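Local coordinates for protein peroxisomal catalase A (Saccharomyces cerevisiae, PDB 1A4E) that breaks down hydrogen peroxide to water and oxygen with a heme cofactor, probably protecting the cell from peroxide made by peroxisomal oxidases, at residues Pro170-Met180 and Ala421-Ala432. Numbering follows the deposited sequence.
Sequences PENQVAIHQVM and ATSPGDVDFVQA
P170 turns its carbonyl O toward T422, whose OG1 donates a 2.8 Å hydrogen bond in the carbonyl plane, onto a lone pair. T422 N donates a second, to E171 O (3.3 Å), from above that carbonyl plane, while the CB atoms of E171 and A421 touch. Threonine suits this place because its hydroxyl, set next to its own backbone N (chi1 -48°), also accepts a weak bond from V174 N; a valine here would probably leave P170 O and V174 N without this shared partner. Q173 brings OE1 to the edge of the F429 ring at CZ (3.7 Å), its NE2 held by T168. V174 lays methyl CG2 on the D428 carboxylate, whose charge K284 and R137 meet, and a water donates to both V174 O and D428 O. I176 packs CG2 3.8 Å from A432 CB. The flat H177 imidazole, anchored through ND1 to T283 O, offers a face to Q431 CB (CH-pi, 4.0 Å to the centroid), and small A432 admits M180 CG. Away from the active site, the loop entering helix 430-440 and that helix's first turn lie along the 3-10 turn and start of helix 176-182, joining the C-terminal helical region to the rest of the catalase fold.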
ATOM      1  N   PRO B 170     -21.287  25.561 -21.563  1.00 39.18           N
ATOM      2  CA  PRO B 170     -21.205  25.723 -23.015  1.00 39.21           C
ATOM      3  C   PRO B 170     -20.091  24.960 -23.705  1.00 38.44           C
ATOM      4  O   PRO B 170     -20.340  24.289 -24.703  1.00 40.31           O
ATOM      5  CB  PRO B 170     -21.105  27.221 -23.203  1.00 38.71           C
ATOM      6  CG  PRO B 170     -21.984  27.712 -22.074  1.00 39.62           C
ATOM      7  CD  PRO B 170     -21.483  26.859 -20.922  1.00 38.58           C
ATOM      8  N   GLU B 171     -18.885  24.997 -23.122  1.00 37.61           N
ATOM      9  CA  GLU B 171     -17.730  24.290 -23.669  1.00 37.83           C
ATOM     10  C   GLU B 171     -17.743  22.777 -23.466  1.00 34.28           C
ATOM     11  O   GLU B 171     -16.924  22.072 -24.045  1.00 35.71           O
ATOM     12  CB  GLU B 171     -16.423  24.850 -23.075  1.00 39.49           C
ATOM     13  CG  GLU B 171     -16.300  25.017 -21.561  1.00 49.10           C
ATOM     14  CD  GLU B 171     -16.832  26.322 -20.952  1.00 55.32           C
ATOM     15  OE1 GLU B 171     -17.538  27.095 -21.612  1.00 55.09           O
ATOM     16  OE2 GLU B 171     -16.528  26.562 -19.784  1.00 57.77           O
ATOM     17  N   ASN B 172     -18.679  22.262 -22.669  1.00 30.94           N
ATOM     18  CA  ASN B 172     -18.838  20.836 -22.437  1.00 31.26           C
ATOM     19  C   ASN B 172     -20.018  20.259 -23.205  1.00 32.45           C
ATOM     20  O   ASN B 172     -20.152  19.035 -23.271  1.00 32.98           O
ATOM     21  CB  ASN B 172     -19.068  20.541 -20.964  1.00 28.52           C
ATOM     22  CG  ASN B 172     -17.979  21.045 -20.040  1.00 30.19           C
ATOM     23  OD1 ASN B 172     -16.827  21.226 -20.416  1.00 30.87           O
ATOM     24  ND2 ASN B 172     -18.324  21.291 -18.784  1.00 29.53           N
ATOM     25  N   GLN B 173     -20.865  21.077 -23.849  1.00 32.24           N
ATOM     26  CA  GLN B 173     -22.109  20.686 -24.524  1.00 31.28           C
ATOM     27  C   GLN B 173     -21.798  19.757 -25.701  1.00 28.67           C
ATOM     28  O   GLN B 173     -22.805  19.185 -26.259  1.00 27.48           O
ATOM     29  CB  GLN B 173     -22.835  21.927 -25.044  1.00 34.23           C
ATOM     30  CG  GLN B 173     -23.202  22.912 -23.934  1.00 35.79           C
ATOM     31  CD  GLN B 173     -23.921  24.159 -24.455  1.00 41.32           C
ATOM     32  OE1 GLN B 173     -24.135  24.286 -25.659  1.00 42.98           O
ATOM     33  NE2 GLN B 173     -24.308  25.098 -23.613  1.00 20.00           N
ATOM     34  N   VAL B 174     -20.581  19.521 -26.136  1.00 28.67           N
ATOM     35  CA  VAL B 174     -20.216  18.530 -27.150  1.00 29.65           C
ATOM     36  C   VAL B 174     -20.569  17.110 -26.669  1.00 28.77           C
ATOM     37  O   VAL B 174     -20.530  16.143 -27.422  1.00 29.19           O
ATOM     38  CB  VAL B 174     -18.678  18.721 -27.468  1.00 30.59           C
ATOM     39  CG1 VAL B 174     -17.786  18.276 -26.332  1.00 28.48           C
ATOM     40  CG2 VAL B 174     -18.350  17.943 -28.722  1.00 32.00           C
ATOM     41  N   ALA B 175     -20.962  16.979 -25.393  1.00 29.41           N
ATOM     42  CA  ALA B 175     -21.447  15.743 -24.801  1.00 28.66           C
ATOM     43  C   ALA B 175     -22.847  15.340 -25.252  1.00 28.45           C
ATOM     44  O   ALA B 175     -23.242  14.201 -25.020  1.00 29.48           O
ATOM     45  CB  ALA B 175     -21.481  15.880 -23.291  1.00 26.16           C
ATOM     46  N   ILE B 176     -23.580  16.244 -25.922  1.00 29.33           N
ATOM     47  CA  ILE B 176     -24.983  16.064 -26.291  1.00 29.51           C
ATOM     48  C   ILE B 176     -25.301  14.823 -27.131  1.00 30.58           C
ATOM     49  O   ILE B 176     -26.339  14.202 -26.882  1.00 32.42           O
ATOM     50  CB  ILE B 176     -25.407  17.447 -26.955  1.00 29.92           C
ATOM     51  CG1 ILE B 176     -26.833  17.777 -26.507  1.00 28.88           C
ATOM     52  CG2 ILE B 176     -25.242  17.450 -28.468  1.00 24.80           C
ATOM     53  CD1 ILE B 176     -28.004  16.827 -26.751  1.00 26.67           C
ATOM     54  N   HIS B 177     -24.433  14.388 -28.068  1.00 28.56           N
ATOM     55  CA  HIS B 177     -24.660  13.172 -28.849  1.00 27.34           C
ATOM     56  C   HIS B 177     -24.719  11.985 -27.889  1.00 30.66           C
ATOM     57  O   HIS B 177     -25.625  11.152 -27.975  1.00 32.89           O
ATOM     58  CB  HIS B 177     -23.516  13.011 -29.855  1.00 25.10           C
ATOM     59  CG  HIS B 177     -23.651  11.923 -30.921  1.00 25.66           C
ATOM     60  ND1 HIS B 177     -22.738  11.633 -31.840  1.00 23.79           N
ATOM     61  CD2 HIS B 177     -24.703  11.058 -31.099  1.00 23.54           C
ATOM     62  CE1 HIS B 177     -23.185  10.635 -32.554  1.00 24.40           C
ATOM     63  NE2 HIS B 177     -24.369  10.297 -32.105  1.00 27.10           N
ATOM     64  N   GLN B 178     -23.782  11.956 -26.928  1.00 30.22           N
ATOM     65  CA  GLN B 178     -23.751  10.909 -25.931  1.00 30.63           C
ATOM     66  C   GLN B 178     -24.908  10.990 -24.946  1.00 30.81           C
ATOM     67  O   GLN B 178     -25.446   9.940 -24.591  1.00 31.08           O
ATOM     68  CB  GLN B 178     -22.435  10.959 -25.165  1.00 30.72           C
ATOM     69  CG  GLN B 178     -22.308   9.894 -24.087  1.00 27.83           C
ATOM     70  CD  GLN B 178     -22.504   8.455 -24.513  1.00 29.96           C
ATOM     71  OE1 GLN B 178     -23.045   7.621 -23.788  1.00 32.26           O
ATOM     72  NE2 GLN B 178     -22.044   8.111 -25.701  1.00 32.24           N
ATOM     73  N   VAL B 179     -25.314  12.196 -24.512  1.00 29.40           N
ATOM     74  CA  VAL B 179     -26.421  12.336 -23.570  1.00 27.79           C
ATOM     75  C   VAL B 179     -27.710  11.818 -24.200  1.00 30.71           C
ATOM     76  O   VAL B 179     -28.517  11.199 -23.508  1.00 33.06           O
ATOM     77  CB  VAL B 179     -26.535  13.818 -23.164  1.00 25.67           C
ATOM     78  CG1 VAL B 179     -27.738  14.064 -22.274  1.00 25.15           C
ATOM     79  CG2 VAL B 179     -25.289  14.197 -22.379  1.00 26.87           C
ATOM     80  N   MET B 180     -27.864  12.008 -25.523  1.00 30.81           N
ATOM     81  CA  MET B 180     -28.998  11.507 -26.281  1.00 31.37           C
ATOM     82  C   MET B 180     -29.065   9.988 -26.253  1.00 31.90           C
ATOM     83  O   MET B 180     -30.136   9.413 -26.052  1.00 31.64           O
ATOM     84  CB  MET B 180     -28.905  11.953 -27.733  1.00 35.23           C
ATOM     85  CG  MET B 180     -29.191  13.423 -28.003  1.00 37.53           C
ATOM     86  SD  MET B 180     -30.933  13.833 -27.776  1.00 39.41           S
ATOM     87  CE  MET B 180     -31.478  13.133 -29.305  1.00 37.18           C
ATOM     88  N   ALA B 421     -12.969  22.958 -26.754  1.00 27.13           N
ATOM     89  CA  ALA B 421     -14.315  23.333 -26.338  1.00 27.98           C
ATOM     90  C   ALA B 421     -15.354  23.127 -27.432  1.00 28.81           C
ATOM     91  O   ALA B 421     -14.969  22.967 -28.592  1.00 30.46           O
ATOM     92  CB  ALA B 421     -14.284  24.785 -25.943  1.00 26.45           C
ATOM     93  N   THR B 422     -16.654  23.099 -27.123  1.00 30.11           N
ATOM     94  CA  THR B 422     -17.706  22.977 -28.138  1.00 33.01           C
ATOM     95  C   THR B 422     -17.489  24.009 -29.243  1.00 34.57           C
ATOM     96  O   THR B 422     -17.338  25.209 -28.995  1.00 34.46           O
ATOM     97  CB  THR B 422     -19.117  23.219 -27.543  1.00 33.77           C
ATOM     98  OG1 THR B 422     -19.185  22.427 -26.370  1.00 36.99           O
ATOM     99  CG2 THR B 422     -20.267  22.843 -28.484  1.00 28.83           C
ATOM    100  N   SER B 423     -17.364  23.482 -30.461  1.00 36.71           N
ATOM    101  CA  SER B 423     -17.175  24.280 -31.664  1.00 39.26           C
ATOM    102  C   SER B 423     -18.363  25.194 -31.932  1.00 40.93           C
ATOM    103  O   SER B 423     -19.498  24.802 -31.655  1.00 41.59           O
ATOM    104  CB  SER B 423     -16.980  23.373 -32.875  1.00 37.21           C
ATOM    105  OG  SER B 423     -15.827  22.555 -32.750  1.00 39.31           O
ATOM    106  N   PRO B 424     -18.174  26.425 -32.440  1.00 41.61           N
ATOM    107  CA  PRO B 424     -19.261  27.295 -32.869  1.00 40.71           C
ATOM    108  C   PRO B 424     -20.021  26.679 -34.032  1.00 40.52           C
ATOM    109  O   PRO B 424     -19.503  25.857 -34.794  1.00 41.85           O
ATOM    110  CB  PRO B 424     -18.570  28.600 -33.198  1.00 39.86           C
ATOM    111  CG  PRO B 424     -17.195  28.163 -33.634  1.00 42.18           C
ATOM    112  CD  PRO B 424     -16.888  27.098 -32.593  1.00 42.52           C
ATOM    113  N   GLY B 425     -21.293  27.054 -34.113  1.00 40.39           N
ATOM    114  CA  GLY B 425     -22.148  26.545 -35.163  1.00 44.46           C
ATOM    115  C   GLY B 425     -22.911  25.308 -34.725  1.00 47.05           C
ATOM    116  O   GLY B 425     -23.220  25.101 -33.547  1.00 47.43           O
ATOM    117  N   ASP B 426     -23.172  24.457 -35.712  1.00 46.42           N
ATOM    118  CA  ASP B 426     -23.990  23.292 -35.477  1.00 45.67           C
ATOM    119  C   ASP B 426     -23.290  21.950 -35.627  1.00 44.17           C
ATOM    120  O   ASP B 426     -23.914  20.909 -35.414  1.00 42.12           O
ATOM    121  CB  ASP B 426     -25.170  23.400 -36.422  1.00 48.60           C
ATOM    122  CG  ASP B 426     -26.373  22.609 -35.949  1.00 54.54           C
ATOM    123  OD1 ASP B 426     -26.829  22.841 -34.824  1.00 57.79           O
ATOM    124  OD2 ASP B 426     -26.835  21.766 -36.716  1.00 54.45           O
ATOM    125  N   VAL B 427     -21.989  21.946 -35.951  1.00 42.14           N
ATOM    126  CA  VAL B 427     -21.228  20.721 -36.185  1.00 40.18           C
ATOM    127  C   VAL B 427     -21.258  19.707 -35.033  1.00 39.24           C
ATOM    128  O   VAL B 427     -21.297  18.502 -35.282  1.00 39.91           O
ATOM    129  CB  VAL B 427     -19.769  21.160 -36.560  1.00 40.81           C
ATOM    130  CG1 VAL B 427     -19.081  21.833 -35.374  1.00 38.96           C
ATOM    131  CG2 VAL B 427     -18.984  19.946 -37.055  1.00 41.26           C
ATOM    132  N   ASP B 428     -21.292  20.170 -33.778  1.00 36.65           N
ATOM    133  CA  ASP B 428     -21.360  19.291 -32.621  1.00 34.55           C
ATOM    134  C   ASP B 428     -22.769  18.978 -32.154  1.00 34.12           C
ATOM    135  O   ASP B 428     -22.959  18.321 -31.132  1.00 38.05           O
ATOM    136  CB  ASP B 428     -20.575  19.904 -31.472  1.00 32.38           C
ATOM    137  CG  ASP B 428     -19.087  20.094 -31.763  1.00 34.88           C
ATOM    138  OD1 ASP B 428     -18.518  19.374 -32.582  1.00 37.97           O
ATOM    139  OD2 ASP B 428     -18.482  20.970 -31.159  1.00 35.23           O
ATOM    140  N   PHE B 429     -23.774  19.441 -32.904  1.00 32.62           N
ATOM    141  CA  PHE B 429     -25.168  19.143 -32.619  1.00 31.14           C
ATOM    142  C   PHE B 429     -25.834  18.365 -33.743  1.00 32.09           C
ATOM    143  O   PHE B 429     -26.855  17.719 -33.511  1.00 34.32           O
ATOM    144  CB  PHE B 429     -25.948  20.435 -32.373  1.00 30.09           C
ATOM    145  CG  PHE B 429     -25.663  21.030 -31.000  1.00 31.12           C
ATOM    146  CD1 PHE B 429     -24.533  21.827 -30.797  1.00 31.05           C
ATOM    147  CD2 PHE B 429     -26.519  20.747 -29.931  1.00 31.98           C
ATOM    148  CE1 PHE B 429     -24.257  22.324 -29.523  1.00 32.38           C
ATOM    149  CE2 PHE B 429     -26.237  21.252 -28.660  1.00 33.49           C
ATOM    150  CZ  PHE B 429     -25.107  22.040 -28.456  1.00 32.41           C
ATOM    151  N   VAL B 430     -25.239  18.378 -34.944  1.00 32.26           N
ATOM    152  CA  VAL B 430     -25.774  17.696 -36.119  1.00 34.90           C
ATOM    153  C   VAL B 430     -26.084  16.220 -35.890  1.00 34.59           C
ATOM    154  O   VAL B 430     -27.224  15.800 -36.078  1.00 35.96           O
ATOM    155  CB  VAL B 430     -24.761  17.887 -37.294  1.00 35.77           C
ATOM    156  CG1 VAL B 430     -25.008  16.962 -38.477  1.00 41.25           C
ATOM    157  CG2 VAL B 430     -24.978  19.266 -37.868  1.00 37.40           C
ATOM    158  N   GLN B 431     -25.098  15.428 -35.452  1.00 35.10           N
ATOM    159  CA  GLN B 431     -25.280  13.995 -35.237  1.00 33.67           C
ATOM    160  C   GLN B 431     -26.224  13.624 -34.112  1.00 32.19           C
ATOM    161  O   GLN B 431     -26.858  12.572 -34.164  1.00 32.98           O
ATOM    162  CB  GLN B 431     -23.938  13.338 -34.985  1.00 31.70           C
ATOM    163  CG  GLN B 431     -23.075  13.404 -36.236  1.00 32.49           C
ATOM    164  CD  GLN B 431     -21.782  12.623 -36.138  1.00 35.05           C
ATOM    165  OE1 GLN B 431     -21.483  12.021 -35.112  1.00 40.51           O
ATOM    166  NE2 GLN B 431     -20.977  12.604 -37.199  1.00 37.04           N
ATOM    167  N   ALA B 432     -26.350  14.487 -33.099  1.00 32.94           N
ATOM    168  CA  ALA B 432     -27.316  14.271 -32.034  1.00 34.98           C
ATOM    169  C   ALA B 432     -28.726  14.361 -32.612  1.00 36.52           C
ATOM    170  O   ALA B 432     -29.610  13.570 -32.284  1.00 36.62           O
ATOM    171  CB  ALA B 432     -27.156  15.335 -30.964  1.00 32.73           C
TER
HETATM  172  O   HOH W   1     -22.053  16.101 -29.675  1.00 31.18           O